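Local coordinates for glycolipid-binding domain-containing protein (PDB 2H1T), which is of unknown function but may bind glycolipids and take part in their metabolism, at residues W86-G89 and D90-L94; L79-G82 and R83-Q87; R53-A56 and D57-R61; S108-T111 and N112-I116; L171-E174 and Q175-I179. All blocks are in the same frame, centred on the assembly; numbering follows the deposited sequence. Where two conformers were deposited one is given.

Interaction 1: residues W86-G89 and D90-L94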
loop_
_atom_site.group_PDB
_atom_site.type_symbol
_atom_site.label_atom_id
_atom_site.label_comp_id
_atom_site.label_asym_id
_atom_site.label_seq_id
_atom_site.Cartn_x
_atom_site.Cartn_y
_atom_site.Cartn_z
ATOM N N TRP A 86 27.562 8.481 13.106
ATOM C CA TRP A 86 26.119 8.307 13.223
ATOM C C TRP A 86 25.676 8.027 14.601
ATOM O O TRP A 86 26.413 7.463 15.422
ATOM C CB TRP A 86 25.691 7.148 12.348
ATOM C CG TRP A 86 25.904 7.451 10.880
ATOM C CD1 TRP A 86 27.104 7.505 10.221
ATOM C CD2 TRP A 86 24.900 7.807 9.929
ATOM N NE1 TRP A 86 26.889 7.816 8.901
ATOM C CE2 TRP A 86 25.549 8.037 8.703
ATOM C CE3 TRP A 86 23.511 7.962 9.992
ATOM C CZ2 TRP A 86 24.853 8.411 7.559
ATOM C CZ3 TRP A 86 22.814 8.297 8.834
ATOM C CH2 TRP A 86 23.495 8.522 7.641
ATOM N N GLN A 87 24.424 8.356 14.872
ATOM C CA GLN A 87 23.846 7.895 16.113
ATOM C C GLN A 87 22.370 7.750 15.980
ATOM O O GLN A 87 21.771 8.230 15.007
ATOM C CB GLN A 87 24.204 8.796 17.263
ATOM C CG GLN A 87 23.787 10.207 17.133
ATOM C CD GLN A 87 24.401 11.040 18.238
ATOM O OE1 GLN A 87 23.708 11.496 19.134
ATOM N NE2 GLN A 87 25.717 11.196 18.207
ATOM N N ASP A 88 21.785 7.045 16.937
ATOM C CA ASP A 88 20.337 6.849 16.947
ATOM C C ASP A 88 19.645 8.023 17.585
ATOM O O ASP A 88 20.303 8.922 18.108
ATOM C CB ASP A 88 19.935 5.511 17.609
ATOM C CG ASP A 88 20.213 5.448 19.138
ATOM O OD1 ASP A 88 20.563 6.461 19.786
ATOM O OD2 ASP A 88 20.093 4.331 19.706
ATOM N N GLY A 89 18.311 7.996 17.587
ATOM C CA GLY A 89 17.523 9.054 18.227
ATOM C C GLY A 89 17.719 9.205 19.728
ATOM O O GLY A 89 17.380 10.235 20.292
ATOM N N ASP A 90 18.274 8.188 20.380
ATOM C CA ASP A 90 18.603 8.278 21.802
ATOM C C ASP A 90 20.004 8.805 22.026
ATOM O O ASP A 90 20.456 8.893 23.168
ATOM C CB ASP A 90 18.522 6.908 22.461
ATOM C CG ASP A 90 17.155 6.282 22.342
ATOM O OD1 ASP A 90 16.158 7.032 22.151
ATOM O OD2 ASP A 90 17.089 5.036 22.442
ATOM N N GLY A 91 20.706 9.135 20.947
ATOM C CA GLY A 91 22.036 9.706 21.072
ATOM C C GLY A 91 23.115 8.668 21.302
ATOM O O GLY A 91 24.255 9.021 21.592
ATOM N N GLU A 92 22.765 7.390 21.135
ATOM C CA GLU A 92 23.741 6.302 21.198
ATOM C C GLU A 92 24.503 6.224 19.877
ATOM O O GLU A 92 23.881 6.170 18.806
ATOM C CB GLU A 92 23.027 4.974 21.436
ATOM C CG GLU A 92 22.114 4.959 22.659
ATOM C CD GLU A 92 22.891 5.043 23.964
ATOM O OE1 GLU A 92 23.372 3.985 24.419
ATOM O OE2 GLU A 92 23.015 6.156 24.540
ATOM N N ALA A 93 25.835 6.211 19.956
ATOM C CA ALA A 93 26.687 6.152 18.781
ATOM C C ALA A 93 26.481 4.809 18.046
ATOM O O ALA A 93 26.222 3.791 18.682
ATOM C CB ALA A 93 28.138 6.329 19.160
ATOM N N LEU A 94 26.591 4.846 16.723
ATOM C CA LEU A 94 26.454 3.677 15.872
ATOM C C LEU A 94 27.746 3.520 15.069
ATOM O O LEU A 94 27.787 3.879 13.883
ATOM C CB LEU A 94 25.282 3.858 14.919
ATOM C CG LEU A 94 23.908 3.999 15.591
ATOM C CD1 LEU A 94 22.862 4.424 14.583
ATOM C CD2 LEU A 94 23.451 2.716 16.274
HETATM O O HOH W 1 28.922 6.094 12.942
HETATM O O HOH W 2 16.967 4.350 19.772
#
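The side chain of Asp-88 is folded back over its own backbone, CG lying between N and the carbonyl carbon (chi1 68°), and this carries its carboxylate inward to the amides of Asp-90 and Glu-92. It is the key group of a tight turn at the end of strand 86-88, an edge strand of the six-stranded antiparallel sheet, where a type I beta turn from Asp-88 to Gly-91 sends the chain back alongside. Asp-88 OD1 accepts from Glu-92 N at 2.7 Å, the amide standing above the carboxylate plane, and more weakly from Asp-90 N, so that one side-chain oxygen holds the turn from within. The backbone closes the same turn through Gly-91 N and Asp-88 O, 2.9 Å apart. Gly-91 has positive phi, a conformation that glycine adopts easily. Across the paired arms, Asp-88 N donates to Glu-92 O and Leu-94 N to Trp-86 O, one bond on each side of the single bridge between Gln-87 and Ala-93. The side chains of Asp-88 and Glu-92 run side by side in the same direction. Asp-88 OD2 and Asp-90 OD2, like charges at the exposed turn, lie 4.1 Å apart with one water bonded weakly to both. On the same side as Asp-88, Leu-94 lays CD1 against the backbone of Gln-87, 3.6 Å from Gln-87 C, and also packs on Leu-78 of strand 72-80. The indole of Trp-86 leads away from the turn, its NE1 bonded to Cys-100 O. Another water accepts from Trp-86 N at 2.8 Å and donates to Leu-94 O.

Interaction 2: residues L79-G82 and R83-Q87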
loop_
_atom_site.group_PDB
_atom_site.type_symbol
_atom_site.label_atom_id
_atom_site.label_comp_id
_atom_site.label_asym_id
_atom_site.label_seq_id
_atom_site.Cartn_x
_atom_site.Cartn_y
_atom_site.Cartn_z
ATOM N N LEU A 79 20.701 10.069 13.258
ATOM C CA LEU A 79 21.380 11.354 13.182
ATOM C C LEU A 79 22.793 11.102 12.645
ATOM O O LEU A 79 23.423 10.121 12.983
ATOM C CB LEU A 79 21.414 12.074 14.545
ATOM C CG LEU A 79 20.153 12.822 15.035
ATOM C CD1 LEU A 79 20.280 13.265 16.502
ATOM C CD2 LEU A 79 19.778 14.057 14.200
ATOM N N ALA A 80 23.265 11.993 11.781
ATOM C CA ALA A 80 24.623 11.926 11.233
ATOM C C ALA A 80 25.271 13.305 11.367
ATOM O O ALA A 80 24.613 14.313 11.167
ATOM C CB ALA A 80 24.618 11.501 9.772
ATOM N N ASP A 81 26.568 13.347 11.662
ATOM C CA ASP A 81 27.244 14.653 11.823
ATOM C C ASP A 81 27.702 15.337 10.529
ATOM O O ASP A 81 28.225 16.464 10.578
ATOM C CB ASP A 81 28.379 14.579 12.854
ATOM C CG ASP A 81 29.558 13.749 12.410
ATOM O OD1 ASP A 81 29.507 13.103 11.361
ATOM O OD2 ASP A 81 30.587 13.802 13.120
ATOM N N GLY A 82 27.471 14.682 9.383
ATOM C CA GLY A 82 27.963 15.140 8.077
ATOM C C GLY A 82 29.432 14.793 7.798
ATOM O O GLY A 82 29.978 15.147 6.723
ATOM N N ARG A 83 30.084 14.154 8.773
ATOM C CA ARG A 83 31.486 13.777 8.657
ATOM C C ARG A 83 31.714 12.297 8.884
ATOM O O ARG A 83 32.862 11.890 9.141
ATOM C CB ARG A 83 32.323 14.599 9.635
ATOM C CG ARG A 83 32.188 16.073 9.410
ATOM C CD ARG A 83 32.834 16.866 10.516
ATOM N NE ARG A 83 31.846 17.118 11.554
ATOM C CZ ARG A 83 31.976 16.833 12.856
ATOM N NH1 ARG A 83 33.076 16.285 13.351
ATOM N NH2 ARG A 83 30.990 17.134 13.675
ATOM N N GLY A 84 30.635 11.501 8.780
ATOM C CA GLY A 84 30.701 10.046 8.797
ATOM C C GLY A 84 30.397 9.372 10.140
ATOM O O GLY A 84 30.651 8.174 10.287
ATOM N N HIS A 85 29.849 10.126 11.101
ATOM C CA HIS A 85 29.571 9.596 12.450
ATOM C C HIS A 85 28.090 9.637 12.728
ATOM O O HIS A 85 27.438 10.665 12.587
ATOM C CB HIS A 85 30.356 10.353 13.532
ATOM C CG HIS A 85 31.789 10.553 13.172
ATOM N ND1 HIS A 85 32.269 11.744 12.668
ATOM C CD2 HIS A 85 32.835 9.697 13.176
ATOM C CE1 HIS A 85 33.550 11.615 12.385
ATOM N NE2 HIS A 85 33.920 10.388 12.699
ATOM N N TRP A 86 27.562 8.481 13.106
ATOM C CA TRP A 86 26.119 8.307 13.223
ATOM C C TRP A 86 25.676 8.027 14.601
ATOM O O TRP A 86 26.413 7.463 15.422
ATOM C CB TRP A 86 25.691 7.148 12.348
ATOM C CG TRP A 86 25.904 7.451 10.880
ATOM C CD1 TRP A 86 27.104 7.505 10.221
ATOM C CD2 TRP A 86 24.900 7.807 9.929
ATOM N NE1 TRP A 86 26.889 7.816 8.901
ATOM C CE2 TRP A 86 25.549 8.037 8.703
ATOM C CE3 TRP A 86 23.511 7.962 9.992
ATOM C CZ2 TRP A 86 24.853 8.411 7.559
ATOM C CZ3 TRP A 86 22.814 8.297 8.834
ATOM C CH2 TRP A 86 23.495 8.522 7.641
ATOM N N GLN A 87 24.424 8.356 14.872
ATOM C CA GLN A 87 23.846 7.895 16.113
ATOM C C GLN A 87 22.370 7.750 15.980
ATOM O O GLN A 87 21.771 8.230 15.007
ATOM C CB GLN A 87 24.204 8.796 17.263
ATOM C CG GLN A 87 23.787 10.207 17.133
ATOM C CD GLN A 87 24.401 11.040 18.238
ATOM O OE1 GLN A 87 23.708 11.496 19.134
ATOM N NE2 GLN A 87 25.717 11.196 18.207
#
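Asp-81 OD1 is gripped by two backbone amides, Arg-83 N at 2.9 Å and His-85 N, which reach it from opposite faces of the carboxylate plane. The other oxygen, Asp-81 OD2, accepts a hydrogen bond from His-85 ND1, 2.7 Å away on its syn side, and sits close to the imidazole plane, with ring and carboxylate planes turned 80° apart. Over the same oxygen lies the guanidinium of Arg-83, presenting its face: Asp-81 OD2 is 3.3 Å from Arg-83 CZ, and the salt bridge is one of charge alone, since no N-H points at it. The bend of the arginine chain at chi3 (-90°) folds the group back over the carboxylate. These bonds lie in the loop of the beta hairpin between strands 72-80 and 86-88, where Gly-82 and Gly-84 both have positive phi. Where the strands begin to pair, Asp-81 N bonds to His-85 O, and two backbone hydrogen bonds make Leu-79 and Gln-87 an antiparallel hydrogen-bonded pair. Between these, on the face carrying Ala-80 and Trp-86, the methyl of Ala-80 sits over the centre of the indole six-membered ring, 3.5 Å from Ala-80 CB to the centroid, in a CH-pi contact. With a hydrogen-bonded imidazole and a guanidinium beside it, the carboxylate of Asp-81 is probably stabilised as the anion, and its two oxygens divide the work, one serving backbone and one side chains.

Interaction 3: residues R53-A56 and D57-R61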
loop_
_atom_site.group_PDB
_atom_site.type_symbol
_atom_site.label_atom_id
_atom_site.label_comp_id
_atom_site.label_asym_id
_atom_site.label_seq_id
_atom_site.Cartn_x
_atom_site.Cartn_y
_atom_site.Cartn_z
ATOM N N ARG A 53 16.856 15.122 6.027
ATOM C CA ARG A 53 17.312 16.492 6.139
ATOM C C ARG A 53 18.823 16.481 5.954
ATOM O O ARG A 53 19.516 15.626 6.506
ATOM C CB ARG A 53 16.902 17.097 7.482
ATOM C CG ARG A 53 17.418 18.520 7.727
ATOM C CD ARG A 53 16.935 19.131 9.072
ATOM N NE ARG A 53 17.433 18.370 10.218
ATOM C CZ ARG A 53 18.662 18.468 10.717
ATOM N NH1 ARG A 53 19.547 19.294 10.181
ATOM N NH2 ARG A 53 19.017 17.734 11.758
ATOM N N TRP A 54 19.327 17.433 5.181
ATOM C CA TRP A 54 20.775 17.485 4.854
ATOM C C TRP A 54 21.292 18.891 5.012
ATOM O O TRP A 54 20.493 19.806 5.229
ATOM C CB TRP A 54 21.012 16.998 3.432
ATOM C CG TRP A 54 20.167 17.642 2.409
ATOM C CD1 TRP A 54 20.481 18.733 1.664
ATOM C CD2 TRP A 54 18.846 17.236 2.002
ATOM N NE1 TRP A 54 19.450 19.036 0.813
ATOM C CE2 TRP A 54 18.447 18.118 0.975
ATOM C CE3 TRP A 54 18.003 16.153 2.335
ATOM C CZ2 TRP A 54 17.218 18.002 0.322
ATOM C CZ3 TRP A 54 16.781 16.023 1.664
ATOM C CH2 TRP A 54 16.386 16.967 0.693
ATOM N N ASP A 55 22.617 19.065 4.956
ATOM C CA ASP A 55 23.208 20.393 5.069
ATOM C C ASP A 55 23.384 21.108 3.727
ATOM O O ASP A 55 22.939 20.614 2.685
ATOM C CB ASP A 55 24.542 20.325 5.836
ATOM C CG ASP A 55 25.631 19.611 5.068
ATOM O OD1 ASP A 55 25.520 19.402 3.832
ATOM O OD2 ASP A 55 26.640 19.285 5.712
ATOM N N ALA A 56 24.049 22.267 3.761
ATOM C CA ALA A 56 24.245 23.071 2.555
ATOM C C ALA A 56 25.015 22.318 1.498
ATOM O O ALA A 56 24.952 22.680 0.337
ATOM C CB ALA A 56 24.992 24.371 2.893
ATOM N N ASP A 57 25.764 21.286 1.895
ATOM C CA ASP A 57 26.603 20.571 0.967
ATOM C C ASP A 57 26.044 19.225 0.577
ATOM O O ASP A 57 26.722 18.436 -0.083
ATOM C CB ASP A 57 28.004 20.445 1.548
ATOM C CG ASP A 57 28.645 21.796 1.765
ATOM O OD1 ASP A 57 28.634 22.618 0.829
ATOM O OD2 ASP A 57 29.128 22.067 2.878
ATOM N N TRP A 58 24.765 19.024 0.912
ATOM C CA TRP A 58 24.030 17.791 0.650
ATOM C C TRP A 58 24.554 16.583 1.433
ATOM O O TRP A 58 24.354 15.448 1.004
ATOM C CB TRP A 58 23.960 17.517 -0.863
ATOM C CG TRP A 58 22.954 18.358 -1.549
ATOM C CD1 TRP A 58 23.103 19.656 -1.939
ATOM C CD2 TRP A 58 21.623 17.973 -1.926
ATOM N NE1 TRP A 58 21.953 20.101 -2.551
ATOM C CE2 TRP A 58 21.025 19.091 -2.547
ATOM C CE3 TRP A 58 20.876 16.798 -1.798
ATOM C CZ2 TRP A 58 19.704 19.063 -3.029
ATOM C CZ3 TRP A 58 19.574 16.781 -2.267
ATOM C CH2 TRP A 58 19.009 17.903 -2.887
ATOM N N HIS A 59 25.224 16.831 2.567
ATOM C CA HIS A 59 25.488 15.770 3.551
ATOM C C HIS A 59 24.247 15.514 4.400
ATOM O O HIS A 59 23.719 16.425 5.011
ATOM C CB HIS A 59 26.620 16.137 4.488
ATOM C CG HIS A 59 27.936 16.344 3.823
ATOM N ND1 HIS A 59 29.117 15.874 4.360
ATOM C CD2 HIS A 59 28.270 16.975 2.672
ATOM C CE1 HIS A 59 30.122 16.194 3.560
ATOM N NE2 HIS A 59 29.639 16.873 2.534
ATOM N N LEU A 60 23.844 14.256 4.525
ATOM C CA LEU A 60 22.745 13.889 5.365
ATOM C C LEU A 60 23.023 14.219 6.840
ATOM O O LEU A 60 24.094 13.883 7.351
ATOM C CB LEU A 60 22.436 12.395 5.250
ATOM C CG LEU A 60 21.092 12.045 5.881
ATOM C CD1 LEU A 60 19.917 12.407 4.996
ATOM C CD2 LEU A 60 21.063 10.617 6.177
ATOM N N ARG A 61 22.070 14.881 7.499
ATOM C CA ARG A 61 22.150 15.184 8.945
ATOM C C ARG A 61 21.104 14.428 9.762
ATOM O O ARG A 61 21.374 14.052 10.919
ATOM C CB ARG A 61 22.084 16.711 9.208
ATOM C CG ARG A 61 23.198 17.531 8.488
ATOM C CD ARG A 61 24.663 17.010 8.836
ATOM N NE ARG A 61 24.775 16.893 10.299
ATOM C CZ ARG A 61 25.079 17.888 11.145
ATOM N NH1 ARG A 61 25.335 19.104 10.716
ATOM N NH2 ARG A 61 25.091 17.657 12.456
HETATM O O HOH W 3 26.860 19.993 8.254
#
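The indoles of Trp-54 and Trp-58 lie face to face, the five-membered ring of the first over the six-membered ring of the second, with centroids 4.1 Å apart and planes at 20°. Trp-54 NE1, weakly bonded to Asp-28 O, stands over the centre of the Trp-58 ring system, while Trp-58 CZ3 meets the face of Trp-54 nearer its rim. The stack flanks the beta hairpin of strands 45-54 and 60-69, whose tip is a type I turn from Asp-55 to Trp-58. Phe-114 of helix 113-119 meets Trp-54 edge to face, so the pair also joins hairpin to helix. Trp-58 has positive phi (66°), and its CG, anti to the carbonyl carbon, brings the ring back beside Trp-54. Within the turn, Asp-55 OD1 receives Asp-57 N at 2.7 Å and His-59 N at 2.9 Å from opposite faces of the carboxylate plane, and Trp-58 N bonds to Asp-55 O. Asp-55 N returns a bond to His-59 O, and Arg-61 N donates to Arg-53 O. The imidazole of His-59 is held elsewhere, its ND1 bonded to Gly-82 O, as Arg-61 NE is to Ala-80 O. Arg-53 reaches back with its guanidinium, bound in a salt bridge to Glu-62, until NH1 is 3.7 Å from Arg-61 CB. A water donates to Asp-55 OD2 at 2.6 Å and accepts weakly from Arg-61 NH1.

Interaction 4: residues S108-T111 and N112-I116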
loop_
_atom_site.group_PDB
_atom_site.type_symbol
_atom_site.label_atom_id
_atom_site.label_comp_id
_atom_site.label_asym_id
_atom_site.label_seq_id
_atom_site.Cartn_x
_atom_site.Cartn_y
_atom_site.Cartn_z
ATOM N N SER A 108 13.918 3.249 -3.602
ATOM C CA SER A 108 13.723 4.657 -3.981
ATOM C C SER A 108 14.845 5.202 -4.827
ATOM O O SER A 108 16.005 5.194 -4.427
ATOM C CB SER A 108 13.532 5.568 -2.780
ATOM O OG SER A 108 13.464 6.944 -3.163
ATOM N N PRO A 109 14.492 5.787 -5.977
ATOM C CA PRO A 109 15.583 6.397 -6.751
ATOM C C PRO A 109 15.900 7.825 -6.290
ATOM O O PRO A 109 16.853 8.480 -6.795
ATOM C CB PRO A 109 15.021 6.372 -8.169
ATOM C CG PRO A 109 13.604 6.583 -7.976
ATOM C CD PRO A 109 13.208 5.870 -6.696
ATOM N N PHE A 110 15.149 8.312 -5.308
ATOM C CA PHE A 110 15.481 9.634 -4.723
ATOM C C PHE A 110 16.914 9.697 -4.243
ATOM O O PHE A 110 17.637 10.670 -4.537
ATOM C CB PHE A 110 14.572 10.033 -3.572
ATOM C CG PHE A 110 14.966 11.340 -2.916
ATOM C CD1 PHE A 110 15.182 12.504 -3.685
ATOM C CD2 PHE A 110 15.095 11.429 -1.573
ATOM C CE1 PHE A 110 15.546 13.705 -3.105
ATOM C CE2 PHE A 110 15.466 12.639 -0.989
ATOM C CZ PHE A 110 15.692 13.768 -1.750
ATOM N N THR A 111 17.336 8.663 -3.519
ATOM C CA THR A 111 18.589 8.764 -2.787
ATOM C C THR A 111 19.850 8.815 -3.653
ATOM O O THR A 111 20.893 9.240 -3.193
ATOM C CB THR A 111 18.700 7.675 -1.694
ATOM O OG1 THR A 111 18.549 6.355 -2.260
ATOM C CG2 THR A 111 17.635 7.919 -0.625
ATOM N N ASN A 112 19.728 8.468 -4.933
ATOM C CA ASN A 112 20.835 8.619 -5.879
ATOM C C ASN A 112 21.244 10.096 -6.050
ATOM O O ASN A 112 22.352 10.404 -6.467
ATOM C CB ASN A 112 20.439 8.038 -7.227
ATOM C CG ASN A 112 20.240 6.528 -7.193
ATOM O OD1 ASN A 112 19.114 6.038 -7.059
ATOM N ND2 ASN A 112 21.320 5.804 -7.226
ATOM N N THR A 113 20.333 11.000 -5.710
ATOM C CA THR A 113 20.603 12.431 -5.800
ATOM C C THR A 113 21.685 12.889 -4.835
ATOM O O THR A 113 22.479 13.761 -5.173
ATOM C CB THR A 113 19.302 13.203 -5.582
ATOM O OG1 THR A 113 18.422 12.875 -6.648
ATOM C CG2 THR A 113 19.517 14.716 -5.589
ATOM N N PHE A 114 21.827 12.210 -3.708
ATOM C CA PHE A 114 22.787 12.660 -2.685
ATOM C C PHE A 114 24.216 12.632 -3.169
ATOM O O PHE A 114 24.861 13.688 -3.133
ATOM C CB PHE A 114 22.572 11.930 -1.356
ATOM C CG PHE A 114 21.283 12.341 -0.685
ATOM C CD1 PHE A 114 21.176 13.597 -0.072
ATOM C CD2 PHE A 114 20.156 11.544 -0.745
ATOM C CE1 PHE A 114 19.993 14.016 0.530
ATOM C CE2 PHE A 114 18.948 11.977 -0.162
ATOM C CZ PHE A 114 18.862 13.210 0.453
ATOM N N PRO A 115 24.728 11.449 -3.610
ATOM C CA PRO A 115 26.114 11.477 -4.089
ATOM C C PRO A 115 26.314 12.418 -5.269
ATOM O O PRO A 115 27.334 13.100 -5.338
ATOM C CB PRO A 115 26.406 10.021 -4.453
ATOM C CG PRO A 115 25.424 9.220 -3.639
ATOM C CD PRO A 115 24.185 10.088 -3.588
ATOM N N ILE A 116 25.314 12.495 -6.155
ATOM C CA ILE A 116 25.395 13.385 -7.300
ATOM C C ILE A 116 25.580 14.831 -6.868
ATOM O O ILE A 116 26.452 15.512 -7.368
ATOM C CB ILE A 116 24.186 13.218 -8.225
ATOM C CG1 ILE A 116 24.283 11.851 -8.912
ATOM C CG2 ILE A 116 24.159 14.279 -9.346
ATOM C CD1 ILE A 116 22.949 11.363 -9.457
HETATM O O HOH W 4 16.560 11.082 -7.578
#
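Two phenylalanines pack edge to face where a loop runs into helix 113-119, in a buried contact near the centre of the chain. The edge of Phe-114 is directed toward the face of Phe-110, offset from its middle, with the ring centroids 5.2 Å apart and the planes at 74°; the closest carbons are Phe-110 CE2 and Phe-114 CE2, at 3.6 Å. Phe-110 CG is anti to its own N (chi1 176°), which sends the ring out from the side of the helix, beside that of Phe-114 four residues on. Beyond this pair the rings continue into the core: Phe-110 packs on Tyr-50 and Leu-52 of strand 45-54, and Phe-114 forms a second edge-to-face pair with Trp-54. The backbone winds here in short turns of i to i+3 type. Phe-110 O accepts from Thr-113 N at 3.0 Å, and Thr-111 O from Phe-114 N at 3.2 Å; Asn-112 N reaches Pro-109 O only weakly. Before them comes an ST turn, in which Ser-108 OG accepts from Phe-110 N at 3.1 Å, while the same hydroxyl is bonded to Glu-22. Pro-115 has no N-H to offer Thr-111 O, and its CD lies against that oxygen instead. A water donates to Pro-109 O and to Thr-113 OG1, 2.7 Å from each, and Thr-113 OG1 is bonded as well to Gly-176 O. Pro-109 and Phe-110 also pack on Trp-10 of the second subunit.

Interaction 5: residues L171-E174 and Q175-I179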
loop_
_atom_site.group_PDB
_atom_site.type_symbol
_atom_site.label_atom_id
_atom_site.label_comp_id
_atom_site.label_asym_id
_atom_site.label_seq_id
_atom_site.Cartn_x
_atom_site.Cartn_y
_atom_site.Cartn_z
ATOM N N LEU A 171 19.561 8.423 -15.724
ATOM C CA LEU A 171 19.281 9.679 -16.392
ATOM C C LEU A 171 18.670 10.612 -15.318
ATOM O O LEU A 171 17.666 10.261 -14.679
ATOM C CB LEU A 171 18.286 9.480 -17.534
ATOM C CG LEU A 171 17.907 10.732 -18.298
ATOM C CD1 LEU A 171 19.027 11.241 -19.218
ATOM C CD2 LEU A 171 16.635 10.504 -19.120
ATOM N N VAL A 172 19.304 11.760 -15.120
ATOM C CA VAL A 172 18.939 12.721 -14.105
ATOM C C VAL A 172 18.676 14.099 -14.728
ATOM O O VAL A 172 19.120 14.401 -15.843
ATOM C CB VAL A 172 19.997 12.811 -12.974
ATOM C CG1 VAL A 172 20.250 11.414 -12.428
ATOM C CG2 VAL A 172 21.352 13.407 -13.464
ATOM N N ASP A 173 17.933 14.913 -13.995
ATOM C CA ASP A 173 17.651 16.275 -14.439
ATOM C C ASP A 173 18.693 17.201 -13.895
ATOM O O ASP A 173 19.639 16.779 -13.227
ATOM C CB ASP A 173 16.218 16.702 -14.052
ATOM C CG ASP A 173 15.998 16.828 -12.564
ATOM O OD1 ASP A 173 16.974 16.940 -11.778
ATOM O OD2 ASP A 173 14.803 16.809 -12.177
ATOM N N GLU A 174 18.536 18.486 -14.181
ATOM C CA GLU A 174 19.530 19.455 -13.787
ATOM C C GLU A 174 19.703 19.648 -12.306
ATOM O O GLU A 174 20.720 20.193 -11.896
ATOM C CB GLU A 174 19.224 20.795 -14.408
ATOM C CG GLU A 174 19.117 20.742 -15.912
ATOM C CD GLU A 174 17.670 20.740 -16.367
ATOM O OE1 GLU A 174 16.958 19.757 -16.013
ATOM O OE2 GLU A 174 17.267 21.742 -17.056
ATOM N N GLN A 175 18.746 19.206 -11.496
ATOM C CA GLN A 175 18.910 19.222 -10.052
ATOM C C GLN A 175 19.429 17.877 -9.508
ATOM O O GLN A 175 19.601 17.691 -8.299
ATOM C CB GLN A 175 17.588 19.631 -9.380
ATOM C CG GLN A 175 17.172 21.104 -9.623
ATOM C CD GLN A 175 16.668 21.355 -11.042
ATOM O OE1 GLN A 175 15.897 20.543 -11.579
ATOM N NE2 GLN A 175 17.129 22.481 -11.684
ATOM N N GLY A 176 19.645 16.915 -10.399
ATOM C CA GLY A 176 20.212 15.640 -9.990
ATOM C C GLY A 176 19.152 14.658 -9.562
ATOM O O GLY A 176 19.465 13.607 -9.035
ATOM N N LEU A 177 17.883 14.994 -9.809
ATOM C CA LEU A 177 16.799 14.068 -9.568
ATOM C C LEU A 177 16.676 13.075 -10.725
ATOM O O LEU A 177 16.661 13.448 -11.886
ATOM C CB LEU A 177 15.465 14.784 -9.307
ATOM C CG LEU A 177 15.222 15.584 -8.033
ATOM C CD1 LEU A 177 15.230 14.660 -6.779
ATOM C CD2 LEU A 177 16.140 16.766 -7.863
ATOM N N VAL A 178 16.536 11.810 -10.366
ATOM C CA VAL A 178 16.396 10.742 -11.312
ATOM C C VAL A 178 15.114 10.902 -12.159
ATOM O O VAL A 178 13.982 11.056 -11.623
ATOM C CB VAL A 178 16.432 9.342 -10.613
ATOM C CG1 VAL A 178 16.074 8.248 -11.575
ATOM C CG2 VAL A 178 17.777 9.062 -9.984
ATOM N N ILE A 179 15.304 10.881 -13.467
ATOM C CA ILE A 179 14.210 10.728 -14.434
ATOM C C ILE A 179 13.950 9.230 -14.677
ATOM O O ILE A 179 12.836 8.726 -14.431
ATOM C CB ILE A 179 14.538 11.487 -15.787
ATOM C CG1 ILE A 179 14.787 12.966 -15.499
ATOM C CG2 ILE A 179 13.352 11.402 -16.818
ATOM C CD1 ILE A 179 15.210 13.777 -16.745
HETATM O O HOH W 5 14.086 19.062 -10.757
#
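Hydrogen bonds centre on Asp-173, whose OD1 takes Gln-175 N and Leu-177 N, each at 2.9 Å, from opposite faces of the carboxylate plane. Its side chain gets there by folding over the backbone, with chi1 at 66°. In the main chain, Gly-176 N to Asp-173 O at 2.8 Å closes a type I turn, Asp-173 to Gly-176, at the tip of the beta hairpin of strands 167-172 and 178-181; Asp-173 N to Leu-177 O and Ile-179 N to Leu-171 O join its arms. Gly-176, the last residue of the turn, has positive phi. Charge and water occupy the second oxygen: Asp-173 OD2 forms a salt bridge with Arg-187, and a water donates both to it and to Gln-175 OE1. Among apolar contacts, Val-172 and Val-178 share one face, CG1 of Val-172 lying 4.2 Å from Val-178 CG2, and Val-172 packs on Ile-116 of helix 113-119. Separately, Leu-171 CD2 approaches Ile-179 CB at 4.1 Å, the two side chains crossing at a slant, while Ile-179 CD1 lies along the backbone of Val-172 and Asp-173. Leu-177 and Asp-173 both pack on Tyr-8 of the second subunit, and Val-178 O accepts from Trp-10 NE1 of that subunit.

Interactions 1, 3 and 5 are type I turns and interaction 2 a hairpin loop, all organised by an aspartate whose OD1 accepts from backbone amides, whereas interaction 4 is the buried run from a loop into helix 113-119, built on aromatic packing and short backbone bonds. Interaction 1 is the most exposed; 2, 3 and 5 are partly buried. Interactions 1 and 2 share Trp-86 and Gln-87 on strand 86-88, and interaction 3 joins them in the same six-stranded sheet, bonded to interaction 2 through His-59 and Arg-61. Interaction 5 belongs to the other sheet. Interaction 4 lies between, touching interaction 3 through Trp-54 and Trp-58 and interaction 5 through Thr-113; both 4 and 5 also meet the second subunit.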